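Local coordinates for protein putative cytosine/guanine deaminase (Unidentified, PDB 2PAJ) that deaminates isoxanthopterin and related 2-amino-4-hydroxypteridines to 2,4-dihydroxypteridines, releasing ammonium, as a zinc-dependent amidohydrolase, at residues 161-166 and 411-416; 226-231 and 272-277. All coordinates share one frame; numbering follows the deposited sequence.

Contact 1: 161-166 and 411-416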
ATOM      1  N   GLY A 161       6.289 -12.981  -2.887  1.00 52.13           N
ATOM      2  CA  GLY A 161       7.054 -12.307  -3.924  1.00 51.28           C
ATOM      3  C   GLY A 161       6.765 -10.829  -4.085  1.00 51.36           C
ATOM      4  O   GLY A 161       7.121 -10.234  -5.102  1.00 50.87           O
ATOM      5  N   LEU A 162       6.144 -10.237  -3.070  1.00 51.15           N
ATOM      6  CA  LEU A 162       5.759  -8.826  -3.087  1.00 50.99           C
ATOM      7  C   LEU A 162       6.781  -7.879  -2.464  1.00 51.53           C
ATOM      8  O   LEU A 162       7.537  -8.262  -1.577  1.00 53.45           O
ATOM      9  CB  LEU A 162       4.433  -8.642  -2.333  1.00 49.36           C
ATOM     10  CG  LEU A 162       3.324  -9.685  -2.475  1.00 49.03           C
ATOM     11  CD1 LEU A 162       2.178  -9.332  -1.553  1.00 46.52           C
ATOM     12  CD2 LEU A 162       2.859  -9.758  -3.920  1.00 48.40           C
ATOM     13  N   ARG A 163       6.797  -6.634  -2.931  1.00 52.06           N
ATOM     14  CA  ARG A 163       7.689  -5.632  -2.359  1.00 52.56           C
ATOM     15  C   ARG A 163       6.960  -5.206  -1.102  1.00 51.59           C
ATOM     16  O   ARG A 163       5.756  -4.967  -1.146  1.00 49.73           O
ATOM     17  CB  ARG A 163       7.815  -4.394  -3.241  1.00 55.68           C
ATOM     18  CG  ARG A 163       8.340  -4.583  -4.641  1.00 60.00           C
ATOM     19  CD  ARG A 163       8.304  -3.227  -5.334  1.00 61.69           C
ATOM     20  NE  ARG A 163       8.682  -3.308  -6.731  1.00 63.10           N
ATOM     21  CZ  ARG A 163       9.928  -3.490  -7.141  1.00 65.78           C
ATOM     22  NH1 ARG A 163      10.897  -3.599  -6.242  1.00 66.67           N
ATOM     23  NH2 ARG A 163      10.199  -3.579  -8.437  1.00 66.17           N
ATOM     24  N   PHE A 164       7.679  -5.094   0.007  1.00 51.95           N
ATOM     25  CA  PHE A 164       7.053  -4.693   1.258  1.00 52.18           C
ATOM     26  C   PHE A 164       7.678  -3.436   1.837  1.00 50.83           C
ATOM     27  O   PHE A 164       8.886  -3.246   1.773  1.00 50.63           O
ATOM     28  CB  PHE A 164       7.143  -5.826   2.276  1.00 53.12           C
ATOM     29  CG  PHE A 164       6.329  -5.587   3.510  1.00 55.19           C
ATOM     30  CD1 PHE A 164       4.937  -5.542   3.443  1.00 55.27           C
ATOM     31  CD2 PHE A 164       6.951  -5.392   4.736  1.00 55.00           C
ATOM     32  CE1 PHE A 164       4.171  -5.304   4.583  1.00 55.95           C
ATOM     33  CE2 PHE A 164       6.206  -5.152   5.888  1.00 56.49           C
ATOM     34  CZ  PHE A 164       4.807  -5.106   5.818  1.00 56.10           C
ATOM     35  N   VAL A 165       6.840  -2.570   2.387  1.00 49.43           N
ATOM     36  CA  VAL A 165       7.303  -1.335   2.994  1.00 49.05           C
ATOM     37  C   VAL A 165       6.826  -1.325   4.441  1.00 49.61           C
ATOM     38  O   VAL A 165       5.631  -1.213   4.709  1.00 49.13           O
ATOM     39  CB  VAL A 165       6.731  -0.097   2.260  1.00 49.20           C
ATOM     40  CG1 VAL A 165       7.171   1.175   2.947  1.00 48.97           C
ATOM     41  CG2 VAL A 165       7.182  -0.094   0.823  1.00 47.77           C
ATOM     42  N   LEU A 166       7.759  -1.450   5.378  1.00 49.59           N
ATOM     43  CA  LEU A 166       7.405  -1.453   6.791  1.00 48.70           C
ATOM     44  C   LEU A 166       7.271  -0.050   7.368  1.00 48.62           C
ATOM     45  O   LEU A 166       8.208   0.743   7.327  1.00 48.52           O
ATOM     46  CB  LEU A 166       8.443  -2.235   7.594  1.00 47.54           C
ATOM     47  CG  LEU A 166       8.216  -2.274   9.109  1.00 47.74           C
ATOM     48  CD1 LEU A 166       6.846  -2.858   9.420  1.00 47.20           C
ATOM     49  CD2 LEU A 166       9.318  -3.080   9.769  1.00 47.39           C
ATOM     50  N   ALA A 411      10.747  -0.810 -13.160  1.00 49.85           N
ATOM     51  CA  ALA A 411      10.651  -2.161 -12.629  1.00 51.23           C
ATOM     52  C   ALA A 411       9.436  -2.843 -13.244  1.00 51.85           C
ATOM     53  O   ALA A 411       8.420  -2.202 -13.506  1.00 49.88           O
ATOM     54  CB  ALA A 411      10.529  -2.122 -11.104  1.00 51.83           C
ATOM     55  N   ALA A 412       9.543  -4.149 -13.460  1.00 54.40           N
ATOM     56  CA  ALA A 412       8.459  -4.923 -14.060  1.00 55.19           C
ATOM     57  C   ALA A 412       7.380  -5.373 -13.084  1.00 56.25           C
ATOM     58  O   ALA A 412       7.299  -6.556 -12.744  1.00 57.71           O
ATOM     59  CB  ALA A 412       9.024  -6.133 -14.784  1.00 53.60           C
ATOM     60  N   ASP A 413       6.558  -4.425 -12.638  1.00 56.40           N
ATOM     61  CA  ASP A 413       5.444  -4.722 -11.736  1.00 56.07           C
ATOM     62  C   ASP A 413       4.210  -4.436 -12.568  1.00 54.26           C
ATOM     63  O   ASP A 413       3.767  -3.288 -12.677  1.00 52.62           O
ATOM     64  CB  ASP A 413       5.486  -3.817 -10.512  1.00 58.81           C
ATOM     65  CG  ASP A 413       6.807  -3.897  -9.792  1.00 61.27           C
ATOM     66  OD1 ASP A 413       7.263  -5.028  -9.498  1.00 63.98           O
ATOM     67  OD2 ASP A 413       7.392  -2.830  -9.519  1.00 64.03           O
ATOM     68  N   ILE A 414       3.671  -5.496 -13.157  1.00 52.74           N
ATOM     69  CA  ILE A 414       2.535  -5.375 -14.047  1.00 51.43           C
ATOM     70  C   ILE A 414       1.374  -6.288 -13.710  1.00 51.56           C
ATOM     71  O   ILE A 414       1.556  -7.413 -13.255  1.00 52.26           O
ATOM     72  CB  ILE A 414       2.965  -5.670 -15.506  1.00 50.21           C
ATOM     73  CG1 ILE A 414       4.178  -4.817 -15.856  1.00 49.73           C
ATOM     74  CG2 ILE A 414       1.822  -5.368 -16.479  1.00 50.97           C
ATOM     75  CD1 ILE A 414       4.794  -5.154 -17.194  1.00 51.15           C
ATOM     76  N   ALA A 415       0.170  -5.782 -13.952  1.00 51.63           N
ATOM     77  CA  ALA A 415      -1.046  -6.542 -13.737  1.00 50.26           C
ATOM     78  C   ALA A 415      -1.749  -6.722 -15.086  1.00 49.94           C
ATOM     79  O   ALA A 415      -1.970  -5.763 -15.822  1.00 49.16           O
ATOM     80  CB  ALA A 415      -1.946  -5.821 -12.762  1.00 50.84           C
ATOM     81  N   VAL A 416      -2.070  -7.965 -15.415  1.00 49.68           N
ATOM     82  CA  VAL A 416      -2.759  -8.281 -16.650  1.00 49.85           C
ATOM     83  C   VAL A 416      -4.099  -8.860 -16.242  1.00 51.40           C
ATOM     84  O   VAL A 416      -4.160  -9.962 -15.693  1.00 53.36           O
ATOM     85  CB  VAL A 416      -1.966  -9.307 -17.462  1.00 48.35           C
ATOM     86  CG1 VAL A 416      -2.725  -9.691 -18.725  1.00 48.40           C
ATOM     87  CG2 VAL A 416      -0.618  -8.722 -17.805  1.00 45.07           C
TER

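Contact 2: 226-231 and 272-277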
ATOM      1  N   ILE A 226       3.180  10.288  20.491  1.00 56.04           N
ATOM      2  CA  ILE A 226       4.455  10.819  20.939  1.00 55.32           C
ATOM      3  C   ILE A 226       4.468  12.303  21.355  1.00 55.91           C
ATOM      4  O   ILE A 226       3.645  13.099  20.901  1.00 55.62           O
ATOM      5  CB  ILE A 226       5.480  10.539  19.814  1.00 56.17           C
ATOM      6  CG1 ILE A 226       6.256   9.283  20.185  1.00 58.04           C
ATOM      7  CG2 ILE A 226       6.341  11.753  19.515  1.00 56.47           C
ATOM      8  CD1 ILE A 226       7.262   8.851  19.156  1.00 61.86           C
ATOM      9  N   SER A 227       5.409  12.671  22.221  1.00 55.60           N
ATOM     10  CA  SER A 227       5.520  14.054  22.677  1.00 56.06           C
ATOM     11  C   SER A 227       6.058  14.932  21.543  1.00 57.08           C
ATOM     12  O   SER A 227       6.784  14.451  20.680  1.00 57.66           O
ATOM     13  CB  SER A 227       6.463  14.143  23.875  1.00 54.90           C
ATOM     14  OG  SER A 227       7.799  13.888  23.478  1.00 55.93           O
ATOM     15  N   PRO A 228       5.713  16.236  21.532  1.00 57.19           N
ATOM     16  CA  PRO A 228       6.232  17.068  20.443  1.00 58.09           C
ATOM     17  C   PRO A 228       7.755  17.230  20.399  1.00 60.56           C
ATOM     18  O   PRO A 228       8.335  17.461  19.336  1.00 61.54           O
ATOM     19  CB  PRO A 228       5.477  18.389  20.614  1.00 56.20           C
ATOM     20  CG  PRO A 228       5.049  18.389  22.026  1.00 55.63           C
ATOM     21  CD  PRO A 228       4.712  16.969  22.329  1.00 56.18           C
ATOM     22  N   ARG A 229       8.400  17.108  21.552  1.00 62.91           N
ATOM     23  CA  ARG A 229       9.859  17.206  21.631  1.00 64.03           C
ATOM     24  C   ARG A 229      10.374  15.930  20.970  1.00 62.69           C
ATOM     25  O   ARG A 229      11.402  15.915  20.287  1.00 62.26           O
ATOM     26  CB  ARG A 229      10.287  17.262  23.104  1.00 66.67           C
ATOM     27  CG  ARG A 229      11.753  16.968  23.403  1.00 70.14           C
ATOM     28  CD  ARG A 229      11.857  16.543  24.873  1.00 75.06           C
ATOM     29  NE  ARG A 229      13.224  16.395  25.380  1.00 79.12           N
ATOM     30  CZ  ARG A 229      13.515  16.136  26.661  1.00 80.66           C
ATOM     31  NH1 ARG A 229      12.538  15.992  27.564  1.00 80.37           N
ATOM     32  NH2 ARG A 229      14.785  16.035  27.058  1.00 81.15           N
ATOM     33  N   GLU A 230       9.628  14.856  21.187  1.00 60.62           N
ATOM     34  CA  GLU A 230       9.974  13.575  20.624  1.00 60.07           C
ATOM     35  C   GLU A 230       9.757  13.512  19.112  1.00 59.51           C
ATOM     36  O   GLU A 230      10.473  12.794  18.420  1.00 58.51           O
ATOM     37  CB  GLU A 230       9.186  12.468  21.321  1.00 59.63           C
ATOM     38  CG  GLU A 230       9.880  11.938  22.548  1.00 60.03           C
ATOM     39  CD  GLU A 230       9.053  10.905  23.285  1.00 61.16           C
ATOM     40  OE1 GLU A 230       9.638  10.122  24.076  1.00 61.58           O
ATOM     41  OE2 GLU A 230       7.816  10.886  23.087  1.00 59.93           O
ATOM     42  N   MET A 231       8.790  14.255  18.572  1.00 58.74           N
ATOM     43  CA  MET A 231       8.620  14.162  17.130  1.00 58.36           C
ATOM     44  C   MET A 231       9.769  14.857  16.399  1.00 57.90           C
ATOM     45  O   MET A 231      10.114  14.484  15.276  1.00 56.87           O
ATOM     46  CB  MET A 231       7.220  14.638  16.654  1.00 56.57           C
ATOM     47  CG  MET A 231       6.557  15.826  17.330  1.00 56.86           C
ATOM     48  SD  MET A 231       4.735  15.920  16.970  1.00 52.62           S
ATOM     49  CE  MET A 231       4.683  17.081  15.636  1.00 52.12           C
ATOM     50  N   GLY A 272       4.604  21.061  10.953  1.00 52.43           N
ATOM     51  CA  GLY A 272       5.669  21.780  10.292  1.00 53.96           C
ATOM     52  C   GLY A 272       6.684  22.270  11.304  1.00 54.80           C
ATOM     53  O   GLY A 272       7.879  22.062  11.141  1.00 55.57           O
ATOM     54  N   GLU A 273       6.195  22.901  12.366  1.00 55.49           N
ATOM     55  CA  GLU A 273       7.038  23.448  13.417  1.00 54.37           C
ATOM     56  C   GLU A 273       7.841  22.430  14.220  1.00 54.19           C
ATOM     57  O   GLU A 273       8.713  22.801  15.005  1.00 53.40           O
ATOM     58  CB  GLU A 273       6.182  24.304  14.348  1.00 54.34           C
ATOM     59  CG  GLU A 273       6.192  25.769  13.942  1.00 58.12           C
ATOM     60  CD  GLU A 273       5.173  26.612  14.675  1.00 59.59           C
ATOM     61  OE1 GLU A 273       5.109  26.548  15.923  1.00 59.83           O
ATOM     62  OE2 GLU A 273       4.441  27.356  13.992  1.00 61.11           O
ATOM     63  N   HIS A 274       7.564  21.149  13.998  1.00 53.79           N
ATOM     64  CA  HIS A 274       8.261  20.080  14.694  1.00 53.29           C
ATOM     65  C   HIS A 274       8.934  19.105  13.750  1.00 53.12           C
ATOM     66  O   HIS A 274       8.995  17.910  14.028  1.00 51.75           O
ATOM     67  CB  HIS A 274       7.290  19.346  15.603  1.00 55.86           C
ATOM     68  CG  HIS A 274       6.755  20.207  16.701  1.00 59.51           C
ATOM     69  ND1 HIS A 274       7.151  20.069  18.014  1.00 60.38           N
ATOM     70  CD2 HIS A 274       5.920  21.272  16.668  1.00 58.97           C
ATOM     71  CE1 HIS A 274       6.587  21.017  18.741  1.00 60.63           C
ATOM     72  NE2 HIS A 274       5.834  21.760  17.947  1.00 58.40           N
ATOM     73  N   ASP A 275       9.435  19.635  12.636  1.00 53.04           N
ATOM     74  CA  ASP A 275      10.143  18.853  11.627  1.00 54.76           C
ATOM     75  C   ASP A 275       9.372  17.662  11.052  1.00 54.11           C
ATOM     76  O   ASP A 275       9.968  16.625  10.742  1.00 53.21           O
ATOM     77  CB  ASP A 275      11.479  18.353  12.198  1.00 57.33           C
ATOM     78  CG  ASP A 275      12.398  19.491  12.646  1.00 59.71           C
ATOM     79  OD1 ASP A 275      12.693  20.397  11.828  1.00 62.52           O
ATOM     80  OD2 ASP A 275      12.828  19.477  13.821  1.00 61.44           O
ATOM     81  N   TRP A 276       8.058  17.812  10.888  1.00 52.79           N
ATOM     82  CA  TRP A 276       7.245  16.724  10.366  1.00 51.40           C
ATOM     83  C   TRP A 276       6.497  16.993   9.066  1.00 51.04           C
ATOM     84  O   TRP A 276       5.354  16.568   8.890  1.00 51.60           O
ATOM     85  CB  TRP A 276       6.270  16.212  11.436  1.00 50.03           C
ATOM     86  CG  TRP A 276       6.799  15.014  12.112  1.00 50.82           C
ATOM     87  CD1 TRP A 276       7.746  14.977  13.105  1.00 51.85           C
ATOM     88  CD2 TRP A 276       6.546  13.649  11.752  1.00 52.21           C
ATOM     89  NE1 TRP A 276       8.106  13.676  13.377  1.00 52.34           N
ATOM     90  CE2 TRP A 276       7.390  12.838  12.565  1.00 52.89           C
ATOM     91  CE3 TRP A 276       5.696  13.027  10.821  1.00 50.33           C
ATOM     92  CZ2 TRP A 276       7.406  11.434  12.470  1.00 53.19           C
ATOM     93  CZ3 TRP A 276       5.712  11.639  10.729  1.00 50.62           C
ATOM     94  CH2 TRP A 276       6.564  10.855  11.552  1.00 51.80           C
ATOM     95  N   LEU A 277       7.150  17.702   8.156  1.00 49.33           N
ATOM     96  CA  LEU A 277       6.593  17.975   6.839  1.00 48.57           C
ATOM     97  C   LEU A 277       7.751  17.815   5.865  1.00 47.95           C
ATOM     98  O   LEU A 277       8.896  17.653   6.276  1.00 47.66           O
ATOM     99  CB  LEU A 277       6.027  19.397   6.729  1.00 49.43           C
ATOM    100  CG  LEU A 277       4.800  19.847   7.534  1.00 49.11           C
ATOM    101  CD1 LEU A 277       4.319  21.185   6.989  1.00 47.94           C
ATOM    102  CD2 LEU A 277       3.690  18.820   7.454  1.00 48.69           C
TER

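Contact 1: 161-166 and 411-416
Arg163 reaches across from the start of strand 163-168 and grips Asp413 side-on, NE and NH2 both closing on one carboxylate oxygen. NE and NH2 of Arg163 each lie 3.1 Å from OD2 of Asp413, as hydrogen bonds of a salt bridge. OD2 lies in the guanidinium plane, but the carboxylate stands nearly upright to that plane (87°): NH2 takes the syn lone pair of OD2, whereas NE arrives from above the carboxylate plane. Arg163 holds OD1 only weakly, NH2 to OD1 of Asp413 at 3.4 Å; the stronger partner of OD1 is the backbone N of Ala449. With its chain extended from CG to NE, Arg163 carries the charge far enough to meet an aspartate coming from the opposite direction.

Strand 163-168 belongs to the TIM barrel of the amidohydrolase family, while strand 414-418 pairs with strands 67-73 and 442-448. The salt bridge thus links a barrel strand to the turn leading into strand 414-418. Beyond this buried charge pair the contact is thin, since both strands diverge from it and Ala411 alone adds a methyl group beside NH2. The other terminal nitrogen, NH1, is bonded to the carbonyl of Ala211.

Contact 2: 226-231 and 272-277
Met231, His274 and Trp276 bury the most surface where the first turn of helix 228-240 meets the loop that follows helix 267-273. Met231 touches both aromatic residues. Its CG lies between the backbone N and the carbonyl carbon (chi1 38°), and a bend about the CG-SD bond brings the methyl CE to 3.5 Å from CB of His274. The sulfur is 5.4 Å from the centre of the five-membered ring of Trp276, a Met-aromatic contact approached obliquely, while CB of Met231 packs 3.6 Å from CD1 of the indole.

The same indole is tied to the helix backbone: NE1 of Trp276 donates to O of Met231 at 2.9 Å, with the acceptor in the ring plane but the N-H bent away from a straight line (132°). Both segments are organised by helix ends. Ser227 and Glu230 form a capping box that starts helix 228-240, and a Schellman motif with Asp275 at C-prime ends helix 267-273, N of Trp276 bonding back to O of Cys271.

His274 adds a second backbone bond, ND1 to O of Pro228 at 3.2 Å, reaching that oxygen from above the carbonyl plane. The proline also packs against the imidazole, CB of Pro228 lying 3.4 Å from CE1 of His274, and the imidazole stacks with Phe270 of helix 267-273. Trp276 extends inward to Met245 and Ser247 of strand 244-248, its side chain about 9 Å from that of the zinc ligand His248. Pro228, in contrast, lies at the exposed border.

Overall arrangement
From the N terminus, the chain passes through strands 67-73 and 131-136 before reaching strand 163-168, then helix 228-240, strand 244-248, helix 267-273 and, much later, strand 414-418. Contact 2 closes a short loop of 40 residues that contains strand 244-248, joining the two helices that precede and follow that strand. Contact 1 closes a far longer loop of 244 residues, bringing strand 163-168 of the barrel to the turn entering strand 414-418. Contact 2 is thus nested inside contact 1. The two do not touch: their centres are 32 Å apart and their nearest atoms about 11 Å. Contact 1 is buried, its centre about 10 Å from the centre of the molecule; contact 2, about 25 Å out, is partly buried.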